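Local coordinates for protein uricase (Arthrobacter globiformis, PDB 2YZC) that oxidises uric acid to 5-hydroxyisourate, which goes on to (S)-allantoin, and is seen here with allantoate bound, at residues A[81-84]-A[85-89]; A[192-195]-A[196-199]; A[204-207]-A[208-212]. All blocks are in the same frame, centred on the assembly; numbering follows the deposited sequence.

Interaction 1 of 3, residues A[81-84]-A[85-89]; sequences GFAT and TEEFL
T84 and E87 grip each other through two hydrogen bonds at one oxygen. T84 OG1 accepts from E87 N at 3.2 Å, with an N-H...O angle of 158°, which identifies T84 as the N-cap of helix 85-99. The same T84 OG1 donates to E87 OE2 at 2.7 Å, meeting that oxygen on its anti side and out of the carboxylate plane. A chi1 of 61°, with OG1 tucked between the backbone N and the carbonyl carbon, turns the hydroxyl to the first helical turn. Among backbone bonds, F88 N reaches T84 O at 3.1 Å, but T84 N is buried without a partner, so this is not a complete capping box. One water accepts from A83 N and donates weakly to E87 OE1. The apolar part is an oblique ring pair: F82 CD1 lies 3.6 Å from F88 CD1, the planes are 32° apart, and each ring covers one face of the other near its rim. L42 of strand 38-50 touches both rings. Replacing T84 by an alanine would probably leave E87 N and E87 OE2 without their hydroxyl mate. The E87 carboxylate, held beside the helix N-terminus, is probably stabilised there as a charged group.

Interaction 2 of 3, residues A[192-195]-A[196-199]; sequences YNTV and EVDF
Y192 and F199 meet as an offset edge-to-face pair, the F199 edge turned to the Y192 face, with centroids 5.7 Å apart and planes at 65°. The nearest ring atoms are Y192 CE2 and F199 CD1, 3.9 Å from each other. V197 crosses the tyrosine at about a right angle and sets both methyls against its ring: CG2 sits over one face, offset toward the rim, while V197 CG1 is 4.0 Å from Y192 CE1. With CG1 anti to the backbone N and CG2 beside it, the valine presents its whole fork to the ring. V195 O approaches F199 CZ obliquely at 3.4 Å. The loop that brings these groups together, between strand 182-192 and helix 199-216, is turned by local bonds. T194 OG1 accepts from E196 N at 3.2 Å and 174°, an ST turn, and weak bonds from V197 N to V195 O and from F199 N to V197 O close inverse gamma turns centred on E196 and D198. D198 then caps the helix through A201 N. At the phenol end, Y192 OH bonds to W190 NE1 and donates to a water at 2.5 Å, which in turn donates to F199 O. The phenol oxygen thus has W190 and a water as partners while V197 and F199 pack on the ring, so strand end and helix start are tied by apolar contact and by water.

Interaction 3 of 3, residues A[204-207]-A[208-212]; sequences ASVR and GLLLK
R207 lays its guanidinium across L211, one helical turn further on, and its chain can be followed outward. R207 CB lies 3.1 Å from G208 N, and from there the chain runs extended to NE, with CG anti to the backbone N (chi1 171°). R207 CG is the first atom to approach the leucine, 4.1 Å from L211 CD2. NE pairs with E131 OE1 in a salt bridge. Rotation about the CD-NE bond (chi4 -70°) turns the planar end so that it offers a face to the methyl: R207 CZ lies 3.7 Å from L211 CD2, R207 NH1 closes to 3.5 Å from the same carbon, and R207 NH2 stays farther from it at 3.9 Å. L211 CD2 stands above the guanidinium plane, offset toward its rim. L211 also touches L153 and V155 of strand 143-157, and I118 of a second subunit. Helix 199-216 and its neighbour 222-236 pack against the antiparallel sheet, the arrangement of the tunnelling (T-fold) domain to which the uricase family belongs. On another flank of the helix, V206 and L210 run alongside each other in the same direction, with V206 CG1 4.0 Å from L210 CD1; both touch V233 of helix 222-236. The i to i+4 backbone bonds here include L210 N to V206 O at 2.9 Å. S205 OG rests 3.7 Å from L209 CD1, and both side chains also touch H237.

How the interactions relate
Interactions 1 and 2 are neighbours, and they touch through F199: its CB packs at 3.5 Å on E86 OE1, whose carboxylate is salt-bridged to R133, and its CD2 at 3.7 Å on T84 OG1. The start of helix 85-99 thus meets the start of helix 199-216. Interaction 3 lies further along that second helix, its nearest atoms about 5 Å from interaction 2. All three are partly buried: Y192, F199, F88, V206 and L210 lie inside, A83, E196 and A204 at the surface. Polar capping and aromatic contact share the two helix starts; mid-helix, V206 and L210 face helix 222-236 and strand 182-192, L211 faces strand 143-157, and interaction 3 alone touches another subunit.

Interaction 1 of 3, residues A[81-84]-A[85-89]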
loop_
_atom_site.group_PDB
_atom_site.type_symbol
_atom_site.label_atom_id
_atom_site.label_comp_id
_atom_site.label_asym_id
_atom_site.label_seq_id
_atom_site.Cartn_x
_atom_site.Cartn_y
_atom_site.Cartn_z
ATOM N N GLY A 81 30.418 -10.337 -6.219
ATOM C CA GLY A 81 30.364 -9.713 -4.913
ATOM C C GLY A 81 30.658 -8.226 -4.998
ATOM O O GLY A 81 31.237 -7.748 -5.970
ATOM N N PHE A 82 30.255 -7.491 -3.973
ATOM C CA PHE A 82 30.472 -6.054 -3.933
ATOM C C PHE A 82 30.586 -5.605 -2.485
ATOM O O PHE A 82 29.849 -6.080 -1.620
ATOM C CB PHE A 82 29.324 -5.317 -4.634
ATOM C CG PHE A 82 27.956 -5.836 -4.280
ATOM C CD1 PHE A 82 27.453 -6.980 -4.895
ATOM C CD2 PHE A 82 27.167 -5.175 -3.340
ATOM C CE1 PHE A 82 26.178 -7.463 -4.580
ATOM C CE2 PHE A 82 25.894 -5.647 -3.016
ATOM C CZ PHE A 82 25.397 -6.795 -3.639
ATOM N N ALA A 83 31.516 -4.689 -2.231
ATOM C CA ALA A 83 31.767 -4.181 -0.887
ATOM C C ALA A 83 30.604 -3.369 -0.333
ATOM O O ALA A 83 30.203 -3.549 0.815
ATOM C CB ALA A 83 33.039 -3.334 -0.884
ATOM N N THR A 84 30.069 -2.475 -1.155
ATOM C CA THR A 84 28.956 -1.634 -0.739
ATOM C C THR A 84 27.991 -1.474 -1.902
ATOM O O THR A 84 28.311 -1.815 -3.039
ATOM C CB THR A 84 29.430 -0.220 -0.335
ATOM O OG1 THR A 84 30.049 0.404 -1.465
ATOM C CG2 THR A 84 30.437 -0.287 0.818
ATOM N N THR A 85 26.809 -0.951 -1.602
ATOM C CA THR A 85 25.791 -0.724 -2.614
ATOM C C THR A 85 26.281 0.317 -3.622
ATOM O O THR A 85 26.108 0.153 -4.831
ATOM C CB THR A 85 24.487 -0.240 -1.958
ATOM O OG1 THR A 85 24.004 -1.258 -1.072
ATOM C CG2 THR A 85 23.430 0.062 -3.008
ATOM N N GLU A 86 26.898 1.386 -3.130
ATOM C CA GLU A 86 27.396 2.421 -4.028
ATOM C C GLU A 86 28.449 1.880 -4.994
ATOM O O GLU A 86 28.456 2.228 -6.173
ATOM C CB GLU A 86 27.962 3.600 -3.228
ATOM C CG GLU A 86 26.895 4.391 -2.492
ATOM C CD GLU A 86 26.679 3.931 -1.054
ATOM O OE1 GLU A 86 26.815 2.720 -0.769
ATOM O OE2 GLU A 86 26.358 4.794 -0.205
ATOM N N GLU A 87 29.339 1.027 -4.505
ATOM C CA GLU A 87 30.369 0.465 -5.368
ATOM C C GLU A 87 29.774 -0.491 -6.397
ATOM O O GLU A 87 30.297 -0.635 -7.502
ATOM C CB GLU A 87 31.436 -0.225 -4.517
ATOM C CG GLU A 87 32.243 0.780 -3.707
ATOM C CD GLU A 87 33.081 0.139 -2.629
ATOM O OE1 GLU A 87 34.062 -0.556 -2.966
ATOM O OE2 GLU A 87 32.750 0.328 -1.440
ATOM N N PHE A 88 28.668 -1.134 -6.042
ATOM C CA PHE A 88 28.004 -2.040 -6.970
ATOM C C PHE A 88 27.429 -1.197 -8.105
ATOM O O PHE A 88 27.569 -1.538 -9.279
ATOM C CB PHE A 88 26.872 -2.796 -6.268
ATOM C CG PHE A 88 26.182 -3.812 -7.142
ATOM C CD1 PHE A 88 26.904 -4.847 -7.736
ATOM C CD2 PHE A 88 24.808 -3.748 -7.353
ATOM C CE1 PHE A 88 26.263 -5.808 -8.529
ATOM C CE2 PHE A 88 24.157 -4.702 -8.143
ATOM C CZ PHE A 88 24.889 -5.736 -8.731
ATOM N N LEU A 89 26.788 -0.086 -7.751
ATOM C CA LEU A 89 26.198 0.782 -8.759
ATOM C C LEU A 89 27.273 1.382 -9.666
ATOM O O LEU A 89 27.067 1.525 -10.876
ATOM C CB LEU A 89 25.390 1.904 -8.093
ATOM C CG LEU A 89 24.174 1.491 -7.255
ATOM C CD1 LEU A 89 23.525 2.735 -6.664
ATOM C CD2 LEU A 89 23.174 0.726 -8.114
HETATM O O HOH W 1 33.011 -3.445 -4.604
#

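Interaction 2 of 3, residues A[192-195]-A[196-199]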
loop_
_atom_site.group_PDB
_atom_site.type_symbol
_atom_site.label_atom_id
_atom_site.label_comp_id
_atom_site.label_asym_id
_atom_site.label_seq_id
_atom_site.Cartn_x
_atom_site.Cartn_y
_atom_site.Cartn_z
ATOM N N TYR A 192 27.542 13.436 -2.389
ATOM C CA TYR A 192 28.972 13.409 -2.136
ATOM C C TYR A 192 29.677 14.217 -3.218
ATOM O O TYR A 192 29.238 14.238 -4.365
ATOM C CB TYR A 192 29.482 11.967 -2.158
ATOM C CG TYR A 192 28.942 11.110 -1.033
ATOM C CD1 TYR A 192 29.171 11.450 0.298
ATOM C CD2 TYR A 192 28.219 9.946 -1.299
ATOM C CE1 TYR A 192 28.701 10.655 1.342
ATOM C CE2 TYR A 192 27.743 9.140 -0.262
ATOM C CZ TYR A 192 27.990 9.502 1.054
ATOM O OH TYR A 192 27.538 8.712 2.083
ATOM N N ASN A 193 30.765 14.890 -2.855
ATOM C CA ASN A 193 31.509 15.670 -3.836
ATOM C C ASN A 193 32.679 14.860 -4.391
ATOM O O ASN A 193 33.514 15.377 -5.137
ATOM C CB ASN A 193 32.002 16.988 -3.218
ATOM C CG ASN A 193 32.680 16.797 -1.878
ATOM O OD1 ASN A 193 32.477 17.590 -0.955
ATOM N ND2 ASN A 193 33.497 15.761 -1.763
ATOM N N THR A 194 32.717 13.579 -4.026
ATOM C CA THR A 194 33.763 12.663 -4.473
ATOM C C THR A 194 33.281 11.226 -4.310
ATOM O O THR A 194 32.449 10.949 -3.449
ATOM C CB THR A 194 35.048 12.824 -3.642
ATOM O OG1 THR A 194 36.001 11.835 -4.047
ATOM C CG2 THR A 194 34.750 12.646 -2.155
ATOM N N VAL A 195 33.802 10.314 -5.127
ATOM C CA VAL A 195 33.400 8.916 -5.026
ATOM C C VAL A 195 34.306 8.119 -4.087
ATOM O O VAL A 195 34.061 6.940 -3.847
ATOM C CB VAL A 195 33.381 8.212 -6.410
ATOM C CG1 VAL A 195 32.414 8.929 -7.343
ATOM C CG2 VAL A 195 34.779 8.180 -7.005
ATOM N N GLU A 196 35.350 8.746 -3.553
ATOM C CA GLU A 196 36.219 8.019 -2.636
ATOM C C GLU A 196 35.740 8.265 -1.209
ATOM O O GLU A 196 36.259 9.106 -0.474
ATOM C CB GLU A 196 37.692 8.411 -2.829
ATOM C CG GLU A 196 38.097 9.786 -2.366
ATOM C CD GLU A 196 39.548 10.101 -2.712
ATOM O OE1 GLU A 196 39.822 10.431 -3.890
ATOM O OE2 GLU A 196 40.413 10.008 -1.811
ATOM N N VAL A 197 34.717 7.504 -0.841
ATOM C CA VAL A 197 34.085 7.599 0.465
ATOM C C VAL A 197 33.986 6.212 1.092
ATOM O O VAL A 197 33.931 5.211 0.378
ATOM C CB VAL A 197 32.639 8.146 0.320
ATOM C CG1 VAL A 197 32.030 8.404 1.684
ATOM C CG2 VAL A 197 32.634 9.405 -0.530
ATOM N N ASP A 198 33.986 6.151 2.420
ATOM C CA ASP A 198 33.814 4.876 3.116
ATOM C C ASP A 198 32.295 4.904 3.255
ATOM O O ASP A 198 31.767 5.307 4.285
ATOM C CB ASP A 198 34.466 4.908 4.503
ATOM C CG ASP A 198 34.306 3.598 5.257
ATOM O OD1 ASP A 198 33.299 2.894 5.032
ATOM O OD2 ASP A 198 35.178 3.273 6.091
ATOM N N PHE A 199 31.606 4.509 2.189
ATOM C CA PHE A 199 30.152 4.550 2.146
ATOM C C PHE A 199 29.398 4.021 3.362
ATOM O O PHE A 199 28.484 4.686 3.849
ATOM C CB PHE A 199 29.671 3.875 0.861
ATOM C CG PHE A 199 30.144 4.569 -0.387
ATOM C CD1 PHE A 199 29.681 5.840 -0.709
ATOM C CD2 PHE A 199 31.071 3.962 -1.231
ATOM C CE1 PHE A 199 30.130 6.498 -1.855
ATOM C CE2 PHE A 199 31.526 4.613 -2.379
ATOM C CZ PHE A 199 31.055 5.880 -2.690
HETATM O O HOH W 2 26.846 6.279 1.880
#

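Interaction 3 of 3, residues A[204-207]-A[208-212]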
loop_
_atom_site.group_PDB
_atom_site.type_symbol
_atom_site.label_atom_id
_atom_site.label_comp_id
_atom_site.label_asym_id
_atom_site.label_seq_id
_atom_site.Cartn_x
_atom_site.Cartn_y
_atom_site.Cartn_z
ATOM N N ALA A 204 26.435 5.335 8.371
ATOM C CA ALA A 204 26.211 5.124 9.799
ATOM C C ALA A 204 26.381 6.425 10.578
ATOM O O ALA A 204 25.599 6.730 11.478
ATOM C CB ALA A 204 27.172 4.064 10.334
ATOM N N SER A 205 27.407 7.193 10.232
ATOM C CA SER A 205 27.653 8.455 10.912
ATOM C C SER A 205 26.529 9.450 10.657
ATOM O O SER A 205 26.052 10.112 11.584
ATOM C CB SER A 205 28.977 9.064 10.445
ATOM O OG SER A 205 29.110 10.381 10.949
ATOM N N VAL A 206 26.118 9.565 9.399
ATOM C CA VAL A 206 25.055 10.493 9.033
ATOM C C VAL A 206 23.765 10.127 9.766
ATOM O O VAL A 206 23.113 10.989 10.356
ATOM C CB VAL A 206 24.844 10.505 7.497
ATOM C CG1 VAL A 206 23.590 11.283 7.131
ATOM C CG2 VAL A 206 26.057 11.159 6.826
ATOM N N ARG A 207 23.409 8.847 9.751
ATOM C CA ARG A 207 22.204 8.399 10.450
ATOM C C ARG A 207 22.263 8.839 11.917
ATOM O O ARG A 207 21.301 9.391 12.454
ATOM C CB ARG A 207 22.089 6.871 10.370
ATOM C CG ARG A 207 20.990 6.270 11.233
ATOM C CD ARG A 207 20.981 4.750 11.111
ATOM N NE ARG A 207 19.976 4.132 11.969
ATOM C CZ ARG A 207 20.044 4.081 13.295
ATOM N NH1 ARG A 207 21.080 4.607 13.934
ATOM N NH2 ARG A 207 19.070 3.503 13.987
ATOM N N GLY A 208 23.399 8.594 12.559
ATOM C CA GLY A 208 23.556 8.970 13.955
ATOM C C GLY A 208 23.476 10.470 14.198
ATOM O O GLY A 208 22.911 10.913 15.199
ATOM N N LEU A 209 24.043 11.260 13.292
ATOM C CA LEU A 209 24.020 12.716 13.435
ATOM C C LEU A 209 22.602 13.269 13.293
ATOM O O LEU A 209 22.215 14.207 13.995
ATOM C CB LEU A 209 24.934 13.363 12.394
ATOM C CG LEU A 209 26.422 13.035 12.529
ATOM C CD1 LEU A 209 27.184 13.541 11.313
ATOM C CD2 LEU A 209 26.960 13.658 13.809
ATOM N N LEU A 210 21.833 12.688 12.380
ATOM C CA LEU A 210 20.456 13.124 12.163
ATOM C C LEU A 210 19.610 12.802 13.390
ATOM O O LEU A 210 18.845 13.639 13.866
ATOM C CB LEU A 210 19.858 12.430 10.936
ATOM C CG LEU A 210 20.460 12.776 9.571
ATOM C CD1 LEU A 210 19.852 11.885 8.501
ATOM C CD2 LEU A 210 20.192 14.243 9.247
ATOM N N LEU A 211 19.756 11.582 13.895
ATOM C CA LEU A 211 19.002 11.144 15.064
ATOM C C LEU A 211 19.360 11.994 16.277
ATOM O O LEU A 211 18.487 12.385 17.053
ATOM C CB LEU A 211 19.303 9.671 15.349
ATOM C CG LEU A 211 18.234 8.602 15.080
ATOM C CD1 LEU A 211 17.235 9.057 14.034
ATOM C CD2 LEU A 211 18.933 7.313 14.661
ATOM N N LYS A 212 20.651 12.282 16.426
ATOM C CA LYS A 212 21.146 13.080 17.543
ATOM C C LYS A 212 20.608 14.505 17.521
ATOM O O LYS A 212 20.154 15.017 18.545
ATOM C CB LYS A 212 22.676 13.111 17.532
ATOM C CG LYS A 212 23.292 13.982 18.625
ATOM C CD LYS A 212 24.811 14.012 18.508
ATOM C CE LYS A 212 25.438 14.945 19.536
ATOM N NZ LYS A 212 25.149 14.513 20.932
#